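Methyl-coenzyme M reductase subunit beta (Methanosarcina barkeri, PDB 1E6Y) forms part of the nickel enzyme that reduces methyl-coenzyme M with coenzyme B, releasing methane and the mixed heterodisulfide in the final step of methanogenesis. Local coordinates at residues V18-L23 with G236-G241; A207-S212 with E424-V429; Q162-M167 with I177-E182; I151-S154 with Y160-T163. One frame throughout, in Å; residues are numbered along the deposited sequence. Where two conformers were deposited one is given.

Contact 1: residues V18-L23 with G236-G241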
loop_
_atom_site.group_PDB
_atom_site.type_symbol
_atom_site.label_atom_id
_atom_site.label_comp_id
_atom_site.label_asym_id
_atom_site.label_seq_id
_atom_site.Cartn_x
_atom_site.Cartn_y
_atom_site.Cartn_z
ATOM N N VAL E 18 -31.056 10.587 32.657
ATOM C CA VAL E 18 -30.689 10.638 31.245
ATOM C C VAL E 18 -30.768 9.242 30.635
ATOM O O VAL E 18 -30.082 8.314 31.079
ATOM C CB VAL E 18 -29.254 11.195 31.066
ATOM C CG1 VAL E 18 -28.888 11.248 29.589
ATOM C CG2 VAL E 18 -29.147 12.582 31.685
ATOM N N ASP E 19 -31.641 9.083 29.644
ATOM C CA ASP E 19 -31.750 7.830 28.910
ATOM C C ASP E 19 -30.473 7.645 28.098
ATOM O O ASP E 19 -30.059 8.552 27.377
ATOM C CB ASP E 19 -32.961 7.878 27.977
ATOM C CG ASP E 19 -33.356 6.509 27.457
ATOM O OD1 ASP E 19 -32.545 5.873 26.757
ATOM O OD2 ASP E 19 -34.496 6.081 27.722
ATOM N N ILE E 20 -29.863 6.468 28.197
ATOM C CA ILE E 20 -28.593 6.225 27.515
ATOM C C ILE E 20 -28.723 6.288 25.991
ATOM O O ILE E 20 -27.756 6.599 25.297
ATOM C CB ILE E 20 -27.962 4.870 27.929
ATOM C CG1 ILE E 20 -28.851 3.706 27.498
ATOM C CG2 ILE E 20 -27.728 4.843 29.433
ATOM C CD1 ILE E 20 -28.179 2.360 27.627
ATOM N N MET E 21 -29.936 6.084 25.485
ATOM C CA MET E 21 -30.201 6.203 24.051
ATOM C C MET E 21 -30.020 7.634 23.551
ATOM O O MET E 21 -29.685 7.851 22.385
ATOM C CB MET E 21 -31.619 5.732 23.730
ATOM C CG MET E 21 -31.821 4.240 23.886
ATOM S SD MET E 21 -30.825 3.294 22.721
ATOM C CE MET E 21 -30.490 1.828 23.692
ATOM N N SER E 22 -30.245 8.605 24.432
ATOM C CA SER E 22 -30.082 10.010 24.080
ATOM C C SER E 22 -28.606 10.384 23.992
ATOM O O SER E 22 -28.264 11.468 23.526
ATOM C CB SER E 22 -30.779 10.900 25.113
ATOM O OG SER E 22 -30.064 10.913 26.333
ATOM N N LEU E 23 -27.743 9.487 24.465
ATOM C CA LEU E 23 -26.298 9.690 24.432
ATOM C C LEU E 23 -25.656 9.138 23.160
ATOM O O LEU E 23 -24.456 9.313 22.942
ATOM C CB LEU E 23 -25.648 9.032 25.657
ATOM C CG LEU E 23 -26.114 9.533 27.029
ATOM C CD1 LEU E 23 -25.426 8.738 28.130
ATOM C CD2 LEU E 23 -25.813 11.020 27.169
ATOM N N GLY E 236 -21.469 1.487 28.110
ATOM C CA GLY E 236 -20.049 1.783 28.200
ATOM C C GLY E 236 -19.749 3.270 28.110
ATOM O O GLY E 236 -19.045 3.820 28.961
ATOM N N LEU E 237 -20.315 3.931 27.105
ATOM C CA LEU E 237 -20.164 5.377 26.949
ATOM C C LEU E 237 -20.634 6.137 28.191
ATOM O O LEU E 237 -19.916 6.996 28.706
ATOM C CB LEU E 237 -20.941 5.865 25.721
ATOM C CG LEU E 237 -20.986 7.380 25.482
ATOM C CD1 LEU E 237 -19.588 7.924 25.246
ATOM C CD2 LEU E 237 -21.870 7.677 24.291
ATOM N N ALA E 238 -21.829 5.810 28.673
ATOM C CA ALA E 238 -22.409 6.503 29.820
ATOM C C ALA E 238 -21.559 6.333 31.078
ATOM O O ALA E 238 -21.199 7.316 31.729
ATOM C CB ALA E 238 -23.825 5.998 30.076
ATOM N N TYR E 239 -21.201 5.091 31.386
ATOM C CA TYR E 239 -20.510 4.781 32.631
ATOM C C TYR E 239 -19.008 5.071 32.592
ATOM O O TYR E 239 -18.490 5.781 33.456
ATOM C CB TYR E 239 -20.764 3.322 33.020
ATOM C CG TYR E 239 -22.114 3.107 33.659
ATOM C CD1 TYR E 239 -23.225 2.762 32.891
ATOM C CD2 TYR E 239 -22.293 3.304 35.028
ATOM C CE1 TYR E 239 -24.487 2.623 33.469
ATOM C CE2 TYR E 239 -23.548 3.169 35.617
ATOM C CZ TYR E 239 -24.641 2.830 34.832
ATOM O OH TYR E 239 -25.888 2.720 35.410
ATOM N N GLN E 240 -18.312 4.537 31.592
ATOM C CA GLN E 240 -16.880 4.784 31.473
ATOM C C GLN E 240 -16.582 6.195 30.969
ATOM O O GLN E 240 -15.714 6.883 31.511
ATOM C CB GLN E 240 -16.224 3.763 30.542
ATOM C CG GLN E 240 -14.701 3.832 30.542
ATOM C CD GLN E 240 -14.076 2.980 29.458
ATOM O OE1 GLN E 240 -14.388 3.129 28.275
ATOM N NE2 GLN E 240 -13.171 2.091 29.852
ATOM N N GLY E 241 -17.315 6.627 29.948
ATOM C CA GLY E 241 -17.005 7.890 29.305
ATOM C C GLY E 241 -17.533 9.121 30.015
ATOM O O GLY E 241 -16.847 10.143 30.086
#
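Leu23 and Ile20 meet Ala238 where the turn of 3-10 helix following strand 13-19 packs on helix 228-241. Strand 13-19 belongs to the N-terminal two-stranded antiparallel hairpin, and the contact seats the end of that hairpin on a helix of the C-terminal family region. Leu23 has the largest share, with Ala238 next. Its CB lies 4.2 Å from Leu237 CD2, a loose touch. From there chi1 of -59° puts CG anti to the carbonyl carbon, and the branch turns toward the helix: CD1 comes to 3.7 Å from Ala238 CB, with the CA of the same alanine just behind. The other methyl of Leu23, CD2, leaves this helix and packs on Val429. The same Ala238 methyl is met by Ile20 through its gamma branch, CG2 standing 4.1 Å from Ala238 CB, and Ile20 also packs on Leu234 and Leu235, one turn earlier. No hydrogen bond crosses; the touch between the two segments is apolar packing. The turn itself is braced from within. Met21 N donates to Asp19 OD1 at 2.9 Å, an Asx turn that uses the anti lone pair, and Asp19 O takes both Ser22 N and Ser22 OG, the hydroxyl at 2.6 Å in the carbonyl plane. At the far end of the turn, Leu237 sends CD2 against the backbone, 3.3 Å from Leu23 O.

Contact 2: residues A207-S212 with E424-V429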
loop_
_atom_site.group_PDB
_atom_site.type_symbol
_atom_site.label_atom_id
_atom_site.label_comp_id
_atom_site.label_asym_id
_atom_site.label_seq_id
_atom_site.Cartn_x
_atom_site.Cartn_y
_atom_site.Cartn_z
ATOM N N ALA E 207 -10.397 14.133 29.278
ATOM C CA ALA E 207 -9.659 13.461 28.212
ATOM C C ALA E 207 -10.299 12.116 27.873
ATOM O O ALA E 207 -10.544 11.813 26.704
ATOM C CB ALA E 207 -8.198 13.263 28.622
ATOM N N SER E 208 -10.612 11.329 28.898
ATOM C CA SER E 208 -11.263 10.044 28.674
ATOM C C SER E 208 -12.701 10.223 28.180
ATOM O O SER E 208 -13.175 9.445 27.350
ATOM C CB SER E 208 -11.225 9.182 29.944
ATOM O OG SER E 208 -11.765 9.861 31.063
ATOM N N ALA E 209 -13.342 11.318 28.584
ATOM C CA ALA E 209 -14.703 11.610 28.138
ATOM C C ALA E 209 -14.746 11.938 26.649
ATOM O O ALA E 209 -15.551 11.372 25.904
ATOM C CB ALA E 209 -15.283 12.760 28.943
ATOM N N LEU E 210 -13.861 12.834 26.216
ATOM C CA LEU E 210 -13.785 13.219 24.809
ATOM C C LEU E 210 -13.381 12.035 23.933
ATOM O O LEU E 210 -13.958 11.817 22.865
ATOM C CB LEU E 210 -12.791 14.372 24.622
ATOM C CG LEU E 210 -12.657 14.923 23.196
ATOM C CD1 LEU E 210 -14.018 15.348 22.663
ATOM C CD2 LEU E 210 -11.696 16.093 23.191
ATOM N N SER E 211 -12.415 11.253 24.411
ATOM C CA SER E 211 -11.969 10.058 23.703
ATOM C C SER E 211 -13.098 9.038 23.553
ATOM O O SER E 211 -13.260 8.440 22.493
ATOM C CB SER E 211 -10.786 9.421 24.436
ATOM O OG SER E 211 -10.408 8.202 23.823
ATOM N N SER E 212 -13.898 8.881 24.604
ATOM C CA SER E 212 -15.045 7.976 24.577
ATOM C C SER E 212 -16.060 8.409 23.520
ATOM O O SER E 212 -16.612 7.578 22.800
ATOM C CB SER E 212 -15.716 7.937 25.950
ATOM O OG SER E 212 -14.837 7.415 26.932
ATOM N N GLU E 424 -14.632 20.618 27.744
ATOM C CA GLU E 424 -15.567 20.152 28.768
ATOM C C GLU E 424 -16.704 19.322 28.180
ATOM O O GLU E 424 -17.862 19.741 28.184
ATOM C CB GLU E 424 -16.129 21.341 29.553
ATOM C CG GLU E 424 -15.081 22.090 30.357
ATOM C CD GLU E 424 -15.685 23.009 31.392
ATOM O OE1 GLU E 424 -16.166 24.098 31.012
ATOM O OE2 GLU E 424 -15.662 22.652 32.589
ATOM N N PRO E 425 -16.386 18.112 27.688
ATOM C CA PRO E 425 -17.318 17.323 26.876
ATOM C C PRO E 425 -18.488 16.736 27.661
ATOM O O PRO E 425 -19.570 16.554 27.107
ATOM C CB PRO E 425 -16.431 16.236 26.270
ATOM C CG PRO E 425 -15.319 16.086 27.249
ATOM C CD PRO E 425 -15.055 17.477 27.757
ATOM N N ILE E 426 -18.278 16.459 28.947
ATOM C CA ILE E 426 -19.347 15.936 29.796
ATOM C C ILE E 426 -20.406 17.010 30.036
ATOM O O ILE E 426 -21.605 16.754 29.911
ATOM C CB ILE E 426 -18.812 15.452 31.166
ATOM C CG1 ILE E 426 -17.671 14.452 30.968
ATOM C CG2 ILE E 426 -19.941 14.806 31.961
ATOM C CD1 ILE E 426 -17.050 13.958 32.264
ATOM N N LYS E 427 -19.949 18.218 30.360
ATOM C CA LYS E 427 -20.830 19.374 30.496
ATOM C C LYS E 427 -21.544 19.693 29.183
ATOM O O LYS E 427 -22.706 20.099 29.186
ATOM C CB LYS E 427 -20.032 20.594 30.959
ATOM C CG LYS E 427 -19.588 20.528 32.414
ATOM C CD LYS E 427 -18.971 21.842 32.865
ATOM C CE LYS E 427 -18.505 21.758 34.312
ATOM N NZ LYS E 427 -17.717 22.963 34.708
ATOM N N ALA E 428 -20.848 19.487 28.067
ATOM C CA ALA E 428 -21.432 19.667 26.739
ATOM C C ALA E 428 -22.592 18.698 26.516
ATOM O O ALA E 428 -23.678 19.101 26.097
ATOM C CB ALA E 428 -20.363 19.460 25.666
ATOM N N VAL E 429 -22.362 17.426 26.824
ATOM C CA VAL E 429 -23.370 16.391 26.629
ATOM C C VAL E 429 -24.561 16.566 27.573
ATOM O O VAL E 429 -25.704 16.328 27.182
ATOM C CB VAL E 429 -22.759 14.980 26.811
ATOM C CG1 VAL E 429 -23.850 13.925 26.795
ATOM C CG2 VAL E 429 -21.756 14.705 25.701
#
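Pro425, Ala209 and Leu210 bury the most surface here, and the first two fit directly together. The proline opens helix 425-429, and its ring corner CG touches Ala209 CB at 3.7 Å. The same CG lies 3.7 Å from Leu210 N, so the ring rests on the backbone of helix 204-221 as well as on its side chains. Leu210 adds its CB, 4.0 Å from Pro425 CG; beyond that its chain swings off to Val196 and Ile199 of helix 193-199. Ala209 has a second neighbour in Ile426, whose CG1 approaches Ala209 CB to 3.6 Å. With chi1 at -54°, Ile426 holds CG1 anti to its carbonyl carbon, and the ethyl arm passes alongside the alanine methyl, leaving CD1 also in touch. The small alanine thus sits against both the proline ring and the isoleucine arm. On the partly exposed part of the short helix, Lys427 NZ forms a salt bridge with Glu424 OE2, tying the N-cap residue to the first turn. The segment axes pass 9.6 Å apart at 56°, an inclined helix-helix packing in which a proline at a helix N-terminus lies against an alanine and joins the chain's last helix to helix 204-221 of the C-terminal region.

Contact 3: residues Q162-M167 with I177-E182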
loop_
_atom_site.group_PDB
_atom_site.type_symbol
_atom_site.label_atom_id
_atom_site.label_comp_id
_atom_site.label_asym_id
_atom_site.label_seq_id
_atom_site.Cartn_x
_atom_site.Cartn_y
_atom_site.Cartn_z
ATOM N N GLN E 162 2.517 14.560 -4.394
ATOM C CA GLN E 162 3.462 13.447 -4.532
ATOM C C GLN E 162 3.252 12.461 -3.387
ATOM O O GLN E 162 3.202 11.248 -3.594
ATOM C CB GLN E 162 4.915 13.941 -4.542
ATOM C CG GLN E 162 5.986 12.848 -4.328
ATOM C CD GLN E 162 5.938 11.721 -5.361
ATOM O OE1 GLN E 162 5.408 11.887 -6.461
ATOM N NE2 GLN E 162 6.496 10.570 -5.003
ATOM N N THR E 163 3.088 13.000 -2.183
ATOM C CA THR E 163 2.657 12.215 -1.031
ATOM C C THR E 163 1.134 12.281 -0.921
ATOM O O THR E 163 0.497 13.181 -1.478
ATOM C CB THR E 163 3.284 12.749 0.277
ATOM O OG1 THR E 163 3.031 14.153 0.390
ATOM C CG2 THR E 163 4.786 12.518 0.280
ATOM N N MET E 164 0.552 11.303 -0.235
ATOM C CA MET E 164 -0.898 11.227 -0.074
ATOM C C MET E 164 -1.409 12.250 0.938
ATOM O O MET E 164 -2.568 12.669 0.886
ATOM C CB MET E 164 -1.291 9.813 0.351
ATOM C CG MET E 164 -0.930 8.763 -0.687
ATOM S SD MET E 164 -1.254 7.076 -0.164
ATOM C CE MET E 164 -2.993 7.157 0.137
ATOM N N ASP E 165 -0.513 12.689 1.816
ATOM C CA ASP E 165 -0.832 13.694 2.822
ATOM C C ASP E 165 -0.064 14.987 2.558
ATOM O O ASP E 165 0.766 15.060 1.645
ATOM C CB ASP E 165 -0.491 13.155 4.220
ATOM C CG ASP E 165 0.998 12.876 4.404
ATOM O OD1 ASP E 165 1.706 12.589 3.412
ATOM O OD2 ASP E 165 1.457 12.905 5.563
ATOM N N LEU E 166 -0.327 16.002 3.375
ATOM C CA LEU E 166 0.420 17.253 3.303
ATOM C C LEU E 166 1.723 17.137 4.088
ATOM O O LEU E 166 1.940 17.856 5.061
ATOM C CB LEU E 166 -0.429 18.410 3.845
ATOM C CG LEU E 166 -1.436 19.051 2.885
ATOM C CD1 LEU E 166 -2.508 18.050 2.487
ATOM C CD2 LEU E 166 -2.063 20.264 3.545
ATOM N N MET E 167 2.577 16.204 3.672
ATOM C CA MET E 167 3.828 15.931 4.370
ATOM C C MET E 167 4.760 17.130 4.280
ATOM O O MET E 167 5.079 17.599 3.186
ATOM C CB MET E 167 4.520 14.701 3.780
ATOM C CG MET E 167 5.833 14.364 4.458
ATOM S SD MET E 167 6.572 12.850 3.858
ATOM C CE MET E 167 7.591 13.473 2.540
ATOM N N ILE E 177 -5.892 11.389 7.475
ATOM C CA ILE E 177 -6.528 11.314 6.161
ATOM C C ILE E 177 -7.255 9.975 6.039
ATOM O O ILE E 177 -6.896 9.006 6.710
ATOM C CB ILE E 177 -5.496 11.470 5.004
ATOM C CG1 ILE E 177 -4.497 10.309 5.004
ATOM C CG2 ILE E 177 -4.769 12.802 5.131
ATOM C CD1 ILE E 177 -3.610 10.269 3.770
ATOM N N PRO E 178 -8.338 9.921 5.246
ATOM C CA PRO E 178 -9.204 8.737 5.217
ATOM C C PRO E 178 -8.473 7.457 4.816
ATOM O O PRO E 178 -8.780 6.379 5.320
ATOM C CB PRO E 178 -10.287 9.110 4.207
ATOM C CG PRO E 178 -10.328 10.603 4.247
ATOM C CD PRO E 178 -8.893 11.016 4.425
ATOM N N GLN E 179 -7.460 7.593 3.964
ATOM C CA GLN E 179 -6.725 6.438 3.457
ATOM C C GLN E 179 -5.890 5.737 4.526
ATOM O O GLN E 179 -5.397 4.637 4.296
ATOM C CB GLN E 179 -5.816 6.841 2.294
ATOM C CG GLN E 179 -6.553 7.370 1.076
ATOM C CD GLN E 179 -6.515 8.880 0.995
ATOM O OE1 GLN E 179 -6.884 9.571 1.947
ATOM N NE2 GLN E 179 -6.031 9.403 -0.125
ATOM N N ASN E 180 -5.717 6.378 5.681
ATOM C CA ASN E 180 -5.001 5.752 6.788
ATOM C C ASN E 180 -5.884 4.828 7.622
ATOM O O ASN E 180 -5.386 4.110 8.486
ATOM C CB ASN E 180 -4.363 6.808 7.694
ATOM C CG ASN E 180 -3.090 7.388 7.105
ATOM O OD1 ASN E 180 -2.493 6.804 6.200
ATOM N ND2 ASN E 180 -2.665 8.537 7.618
ATOM N N ASN E 181 -7.187 4.827 7.345
ATOM C CA ASN E 181 -8.120 3.944 8.046
ATOM C C ASN E 181 -7.744 2.489 7.834
ATOM O O ASN E 181 -7.546 2.054 6.701
ATOM C CB ASN E 181 -9.549 4.149 7.544
ATOM C CG ASN E 181 -10.184 5.413 8.076
ATOM O OD1 ASN E 181 -9.613 6.108 8.921
ATOM N ND2 ASN E 181 -11.383 5.717 7.592
ATOM N N GLU E 182 -7.686 1.730 8.922
ATOM C CA GLU E 182 -7.522 0.287 8.820
ATOM C C GLU E 182 -8.836 -0.360 8.404
ATOM O O GLU E 182 -8.864 -1.239 7.544
ATOM C CB GLU E 182 -7.067 -0.294 10.157
ATOM C CG GLU E 182 -5.685 0.162 10.582
ATOM C CD GLU E 182 -4.827 -0.959 11.144
ATOM O OE1 GLU E 182 -5.350 -2.066 11.413
ATOM O OE2 GLU E 182 -3.619 -0.720 11.343
HETATM O O HOH W 1 -4.389 11.608 -0.862
#
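Water 1 joins the two loops: it donates to Met164 O at 2.7 Å and accepts from Gln179 NE2 at 2.8 Å. The stronger partner of the amide nitrogen is Asn181 O of the second copy of this protein, so one NH2 group serves both the water inside the contact and the subunit interface. Beneath this polar link Met164 and Gln179 cross obliquely. The methionine chain runs out extended and then bends at its last torsion, chi3 59°, which sets the terminal methyl across the glutamine chain: Met164 CE is 3.6 Å from Gln179 CB and lies nearly as close to CG, with the amide nitrogen a little beyond. Gln179 itself bends at chi2, and this turns its amide back over the methyl toward the water. The two loops flank the short strand 171-172, the end strand of an antiparallel four-stranded sheet within this chain, so that the segment leading toward the strand meets the short 3-10 turn 178-180 that follows it. Ile177, just ahead of that turn, extends its delta methyl to the backbone, with CD1 3.9 Å from Met164 O and 4.2 Å from Met164 CB. The more exposed fringe of the contact is Asp165, whose CB just reaches the same methyl. Leu184 of the second subunit packs on both Ile177 and Leu166. Within its own loop Thr163 OG1 donates to Asp165 O at 2.7 Å, tilted 24° from the carbonyl plane, while Leu166 forms the centre of an inverse gamma turn.

Contact 4: residues I151-S154 with Y160-T163; sequences IVKS and YPQT
A chi1 of -165° carries Lys153 CG anti to the backbone N, and a bend at chi2 of -94° then turns the chain toward Tyr160. Beyond the bend the lysine is fully extended, which brings Lys153 NZ to 2.8 Å from Tyr160 O; the nearest carbon of the next residue, Pro161 CD, is 4.1 Å from Lys153 NZ. The firm partners of the ammonium are two backbone groups of a different protein chain in the complex, and the lysine also makes a cation-pi contact with Trp157. Water 2 bridges the segments: it donates to Tyr160 O at 2.7 Å and accepts from Ser154 OG at 3.0 Å. The serine hydroxyl in this way links the helix to the same carbonyl that the lysine approaches. Pro161 follows a cis peptide bond and folds back over the tyrosine, its CB 3.9 Å above the Tyr160 ring plane, over the ring centre. It covers one face of the ring, whose hydroxyl reaches Leu184 N of the second copy of this subunit. The middle of helix 149-157 packs against the loop that leaves it, where the backbone fits a type VIa turn with cis Pro161 on the preceding aromatic ring, at a junction between subunits of the reductase.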
loop_
_atom_site.group_PDB
_atom_site.type_symbol
_atom_site.label_atom_id
_atom_site.label_comp_id
_atom_site.label_asym_id
_atom_site.label_seq_id
_atom_site.Cartn_x
_atom_site.Cartn_y
_atom_site.Cartn_z
ATOM N N ILE E 151 6.474 27.478 -4.782
ATOM C CA ILE E 151 7.134 27.618 -3.487
ATOM C C ILE E 151 6.138 28.043 -2.404
ATOM O O ILE E 151 6.140 27.494 -1.301
ATOM C CB ILE E 151 8.296 28.651 -3.560
ATOM C CG1 ILE E 151 9.340 28.202 -4.589
ATOM C CG2 ILE E 151 8.944 28.824 -2.191
ATOM C CD1 ILE E 151 10.007 26.874 -4.268
ATOM N N VAL E 152 5.265 28.993 -2.732
ATOM C CA VAL E 152 4.219 29.417 -1.803
ATOM C C VAL E 152 3.259 28.261 -1.520
ATOM O O VAL E 152 2.936 27.977 -0.365
ATOM C CB VAL E 152 3.420 30.620 -2.362
ATOM C CG1 VAL E 152 2.222 30.921 -1.468
ATOM C CG2 VAL E 152 4.319 31.841 -2.455
ATOM N N LYS E 153 2.890 27.540 -2.575
ATOM C CA LYS E 153 1.946 26.435 -2.463
ATOM C C LYS E 153 2.469 25.343 -1.535
ATOM O O LYS E 153 1.762 24.907 -0.629
ATOM C CB LYS E 153 1.660 25.849 -3.848
ATOM C CG LYS E 153 0.436 24.956 -3.904
ATOM C CD LYS E 153 0.807 23.500 -3.719
ATOM C CE LYS E 153 -0.412 22.609 -3.812
ATOM N NZ LYS E 153 -0.033 21.176 -3.730
ATOM N N SER E 154 3.724 24.948 -1.730
ATOM C CA SER E 154 4.312 23.868 -0.945
ATOM C C SER E 154 4.711 24.273 0.467
ATOM O O SER E 154 4.859 23.415 1.337
ATOM C CB SER E 154 5.521 23.280 -1.667
ATOM O OG SER E 154 5.097 22.318 -2.614
ATOM N N TYR E 160 2.327 17.194 -0.912
ATOM C CA TYR E 160 1.092 16.863 -1.624
ATOM C C TYR E 160 1.060 17.574 -2.983
ATOM O O TYR E 160 1.193 18.796 -3.042
ATOM C CB TYR E 160 -0.123 17.280 -0.786
ATOM C CG TYR E 160 -1.444 16.770 -1.327
ATOM C CD1 TYR E 160 -1.826 15.440 -1.146
ATOM C CD2 TYR E 160 -2.290 17.603 -2.067
ATOM C CE1 TYR E 160 -3.010 14.946 -1.697
ATOM C CE2 TYR E 160 -3.478 17.120 -2.619
ATOM C CZ TYR E 160 -3.831 15.791 -2.431
ATOM O OH TYR E 160 -4.997 15.310 -2.978
ATOM N N PRO E 161 0.832 16.834 -4.094
ATOM C CA PRO E 161 0.245 15.490 -4.156
ATOM C C PRO E 161 1.204 14.337 -4.483
ATOM O O PRO E 161 0.746 13.257 -4.856
ATOM C CB PRO E 161 -0.816 15.637 -5.242
ATOM C CG PRO E 161 -0.156 16.566 -6.222
ATOM C CD PRO E 161 0.704 17.519 -5.393
ATOM N N GLN E 162 2.517 14.560 -4.394
ATOM C CA GLN E 162 3.462 13.447 -4.532
ATOM C C GLN E 162 3.252 12.461 -3.387
ATOM O O GLN E 162 3.202 11.248 -3.594
ATOM C CB GLN E 162 4.915 13.941 -4.542
ATOM C CG GLN E 162 5.986 12.848 -4.328
ATOM C CD GLN E 162 5.938 11.721 -5.361
ATOM O OE1 GLN E 162 5.408 11.887 -6.461
ATOM N NE2 GLN E 162 6.496 10.570 -5.003
ATOM N N THR E 163 3.088 13.000 -2.183
ATOM C CA THR E 163 2.657 12.215 -1.031
ATOM C C THR E 163 1.134 12.281 -0.921
ATOM O O THR E 163 0.497 13.181 -1.478
ATOM C CB THR E 163 3.284 12.749 0.277
ATOM O OG1 THR E 163 3.031 14.153 0.390
ATOM C CG2 THR E 163 4.786 12.518 0.280
HETATM O O HOH W 2 2.423 21.095 -2.272
#

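How the contacts relate
Contacts 1 and 2 sit side by side, with centres 11 Å apart. Helices 204-221 and 228-241 follow each other, and the two contacts touch where Gly241 packs on Ser212 and Ala209 and where Leu23 meets Val429, so the N-terminal hairpin and the C-terminal end join one helical body. Contacts 3 and 4 form a second pair, with centres 14 Å apart, sharing Gln162 and Thr163 on the loop after helix 149-157. Contact 1 opens first along the chain; contact 4 and then contact 3 follow between its segments, their centres about 44 and 33 Å from its own, and contact 2 opens before contact 1 closes, so those two cross. The first pair is internal packing; the second reaches neighbouring subunits.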